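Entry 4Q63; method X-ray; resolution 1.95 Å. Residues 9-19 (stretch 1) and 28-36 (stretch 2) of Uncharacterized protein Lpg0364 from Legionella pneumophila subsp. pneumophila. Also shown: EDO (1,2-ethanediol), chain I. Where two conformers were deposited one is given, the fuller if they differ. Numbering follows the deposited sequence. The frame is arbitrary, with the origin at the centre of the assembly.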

# COMPACT_ATOMS: atom_id res chain seq x y z
N TYR A 9 -4.18 15.30 3.02
CA TYR A 9 -4.30 13.88 3.34
C TYR A 9 -3.39 13.47 4.49
O TYR A 9 -2.92 14.30 5.26
CB TYR A 9 -4.02 13.01 2.11
CG TYR A 9 -5.23 12.81 1.24
CD1 TYR A 9 -6.49 13.25 1.64
CD2 TYR A 9 -5.13 12.17 0.01
CE1 TYR A 9 -7.60 13.06 0.84
CE2 TYR A 9 -6.23 11.97 -0.80
CZ TYR A 9 -7.47 12.42 -0.38
OH TYR A 9 -8.58 12.23 -1.17
N PHE A 10 -3.15 12.16 4.60
CA PHE A 10 -2.34 11.63 5.69
C PHE A 10 -1.71 10.29 5.34
O PHE A 10 -2.25 9.53 4.54
CB PHE A 10 -3.18 11.51 6.97
CG PHE A 10 -4.19 10.38 6.93
CD1 PHE A 10 -3.99 9.23 7.68
CD2 PHE A 10 -5.33 10.48 6.15
CE1 PHE A 10 -4.91 8.21 7.65
CE2 PHE A 10 -6.25 9.45 6.11
CZ PHE A 10 -6.04 8.31 6.86
N ARG A 11 -0.57 10.01 5.95
CA ARG A 11 0.09 8.73 5.80
C ARG A 11 -0.03 7.96 7.10
O ARG A 11 -0.10 8.56 8.18
CB ARG A 11 1.56 8.92 5.46
CG ARG A 11 1.93 10.36 5.17
CD ARG A 11 3.42 10.56 5.10
NE ARG A 11 3.74 11.87 4.53
CZ ARG A 11 3.71 13.01 5.22
NH1 ARG A 11 4.01 14.15 4.61
NH2 ARG A 11 3.39 13.01 6.50
N LEU A 12 -0.04 6.64 7.00
CA LEU A 12 -0.09 5.78 8.18
C LEU A 12 1.08 4.81 8.21
O LEU A 12 1.38 4.15 7.21
CB LEU A 12 -1.41 5.01 8.22
CG LEU A 12 -2.67 5.71 8.74
CD1 LEU A 12 -3.82 4.72 8.85
CD2 LEU A 12 -2.41 6.38 10.08
N LYS A 13 1.73 4.72 9.36
CA LYS A 13 2.78 3.73 9.57
C LYS A 13 2.10 2.38 9.77
O LYS A 13 1.02 2.30 10.35
CB LYS A 13 3.62 4.11 10.79
CG LYS A 13 5.06 3.68 10.70
CD LYS A 13 5.80 4.45 9.62
CE LYS A 13 6.20 5.83 10.11
NZ LYS A 13 6.91 6.61 9.06
N ASN A 14 2.72 1.31 9.27
CA ASN A 14 2.14 -0.02 9.42
C ASN A 14 2.45 -0.63 10.79
O ASN A 14 3.61 -0.81 11.15
CB ASN A 14 2.63 -0.95 8.31
CG ASN A 14 1.91 -2.28 8.30
OD1 ASN A 14 0.95 -2.49 9.03
ND2 ASN A 14 2.38 -3.19 7.45
N HIS A 15 1.41 -0.92 11.57
CA HIS A 15 1.59 -1.58 12.86
C HIS A 15 1.19 -3.05 12.76
O HIS A 15 0.95 -3.70 13.77
CB HIS A 15 0.80 -0.88 13.96
CG HIS A 15 1.33 0.47 14.32
ND1 HIS A 15 0.54 1.45 14.89
CD2 HIS A 15 2.56 1.01 14.20
CE1 HIS A 15 1.27 2.53 15.10
NE2 HIS A 15 2.50 2.29 14.68
N GLY A 16 1.11 -3.55 11.53
CA GLY A 16 0.78 -4.94 11.29
C GLY A 16 -0.68 -5.22 10.99
O GLY A 16 -1.11 -6.37 10.97
N GLU A 17 -1.46 -4.17 10.79
CA GLU A 17 -2.82 -4.38 10.33
C GLU A 17 -2.80 -4.52 8.82
O GLU A 17 -3.78 -4.92 8.21
CB GLU A 17 -3.74 -3.22 10.72
CG GLU A 17 -3.60 -2.74 12.15
CD GLU A 17 -2.65 -1.54 12.26
OE1 GLU A 17 -1.55 -1.59 11.68
OE2 GLU A 17 -3.03 -0.54 12.92
N ILE A 18 -1.67 -4.17 8.21
CA ILE A 18 -1.60 -4.08 6.76
C ILE A 18 -0.68 -5.12 6.13
O ILE A 18 0.51 -5.18 6.42
CB ILE A 18 -1.14 -2.70 6.29
CG1 ILE A 18 -2.07 -1.63 6.86
CG2 ILE A 18 -1.14 -2.64 4.76
CD1 ILE A 18 -1.41 -0.32 7.14
N ASN A 19 -1.26 -5.95 5.28
CA ASN A 19 -0.49 -6.93 4.53
C ASN A 19 -0.68 -6.67 3.05
O ASN A 19 -1.76 -6.26 2.61
CB ASN A 19 -0.95 -8.34 4.87
CG ASN A 19 -0.88 -8.63 6.35
OD1 ASN A 19 -1.89 -8.64 7.05
ND2 ASN A 19 0.34 -8.85 6.84
N GLU A 28 6.80 -6.39 2.03
CA GLU A 28 6.80 -5.62 3.27
C GLU A 28 6.38 -4.18 2.99
O GLU A 28 7.04 -3.47 2.24
CB GLU A 28 8.19 -5.65 3.89
CG GLU A 28 8.25 -5.28 5.35
CD GLU A 28 9.65 -5.41 5.91
OE1 GLU A 28 9.81 -5.37 7.14
OE2 GLU A 28 10.60 -5.56 5.10
N ILE A 29 5.26 -3.77 3.60
CA ILE A 29 4.79 -2.39 3.53
C ILE A 29 5.16 -1.64 4.80
O ILE A 29 4.87 -2.10 5.91
CB ILE A 29 3.26 -2.29 3.35
CG1 ILE A 29 2.87 -2.59 1.90
CG2 ILE A 29 2.76 -0.91 3.77
CD1 ILE A 29 1.78 -1.69 1.35
N VAL A 30 5.72 -0.50 4.68
CA VAL A 30 6.09 0.21 5.91
C VAL A 30 5.33 1.51 6.11
O VAL A 30 5.28 2.02 7.22
CB VAL A 30 7.62 0.48 6.02
CG1 VAL A 30 8.37 -0.82 6.29
CG2 VAL A 30 8.14 1.17 4.76
N GLU A 31 4.75 2.06 5.05
CA GLU A 31 3.92 3.25 5.20
C GLU A 31 2.91 3.27 4.07
O GLU A 31 3.19 2.78 2.98
CB GLU A 31 4.78 4.51 5.13
CG GLU A 31 4.05 5.78 5.56
CD GLU A 31 4.98 6.98 5.62
OE1 GLU A 31 5.67 7.24 4.61
OE2 GLU A 31 5.02 7.67 6.66
N ILE A 32 1.74 3.84 4.32
CA ILE A 32 0.70 3.85 3.30
C ILE A 32 -0.18 5.09 3.40
O ILE A 32 -0.44 5.60 4.49
CB ILE A 32 -0.15 2.56 3.34
CG1 ILE A 32 -1.02 2.43 2.08
CG2 ILE A 32 -0.98 2.50 4.62
CD1 ILE A 32 -1.58 1.04 1.91
N SER A 33 -0.57 5.62 2.25
CA SER A 33 -1.58 6.67 2.20
C SER A 33 -2.57 6.26 1.12
O SER A 33 -2.38 5.24 0.46
CB SER A 33 -0.95 8.01 1.86
OG SER A 33 -0.61 8.09 0.49
N SER A 34 -3.63 7.04 0.93
CA SER A 34 -4.62 6.71 -0.09
C SER A 34 -4.02 6.81 -1.50
O SER A 34 -4.53 6.22 -2.44
CB SER A 34 -5.86 7.60 0.04
OG SER A 34 -5.51 8.97 -0.12
N ASN A 35 -2.91 7.53 -1.64
CA ASN A 35 -2.32 7.77 -2.96
C ASN A 35 -1.04 6.96 -3.23
O ASN A 35 -0.44 7.07 -4.31
CB ASN A 35 -1.99 9.26 -3.14
CG ASN A 35 -3.22 10.13 -3.27
OD1 ASN A 35 -4.28 9.68 -3.69
ND2 ASN A 35 -3.08 11.41 -2.92
N GLY A 36 -0.61 6.18 -2.26
CA GLY A 36 0.64 5.45 -2.43
C GLY A 36 1.15 4.79 -1.17
O GLY A 36 0.49 4.82 -0.13
C1 EDO I . -1.23 -10.79 1.27
O1 EDO I . -1.37 -12.17 1.61
C2 EDO I . -2.61 -10.17 1.09
O2 EDO I . -2.47 -8.90 0.45
O HOH W 1 -4.76 8.89 3.27
O HOH W 2 3.80 -5.50 5.64

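Stretch 2 runs antiparallel to stretch 1, and the contact buries 629 Å² over both sides; Glu31, Ile32 and Tyr9 cover the most surface. Leu12 and Ile32 form the hydrogen-bonded pair: Leu12 N donates to Ile32 O at 2.7 Å and Ile32 N returns a bond to Leu12 O at 2.9 Å, closing a ring that sets the register. Two residues on, Asn14 N donates a weak bond to Val30 O at 3.4 Å.

Glu31, which gives up the most surface, lies opposite Lys13 in a non-hydrogen-bonded pair with CA atoms 4.5 Å apart. Their side chains leave on the same face, and their ends come nearer to the other stretch than the CA-to-CB bonds suggest, so ammonium meets carboxylate, opposite charges, in a salt bridge from Lys13 NZ to Glu31 OE2 at 3.2 Å.

Ile32 and Leu12 occupy the other face. Ile32 CG2 lies 3.8 Å from Ile18 CD1 and 4.4 Å from Leu12 CB, an apolar cluster out of solvent.

The Asn14 side chain ties the loop to the strands of Ile18 and Ile29: its ND2 donates to Ile29 O (3.1 Å) and to Ile18 O (2.9 Å), while OD1 accepts from Gly16 N (2.7 Å).

Tyr9, poorly ordered, packs against Ser34 and Asn35 of the type I turn from Ser33 to Gly36; its CE2 comes within 3.2 Å of Ser34 OG, and Asn35 ND2 sits at the ring edge, 3.7 Å from Tyr9 CD2. Nearby, water 1 bridges Phe10 O (2.9 Å) and Ser34 N (3.2 Å).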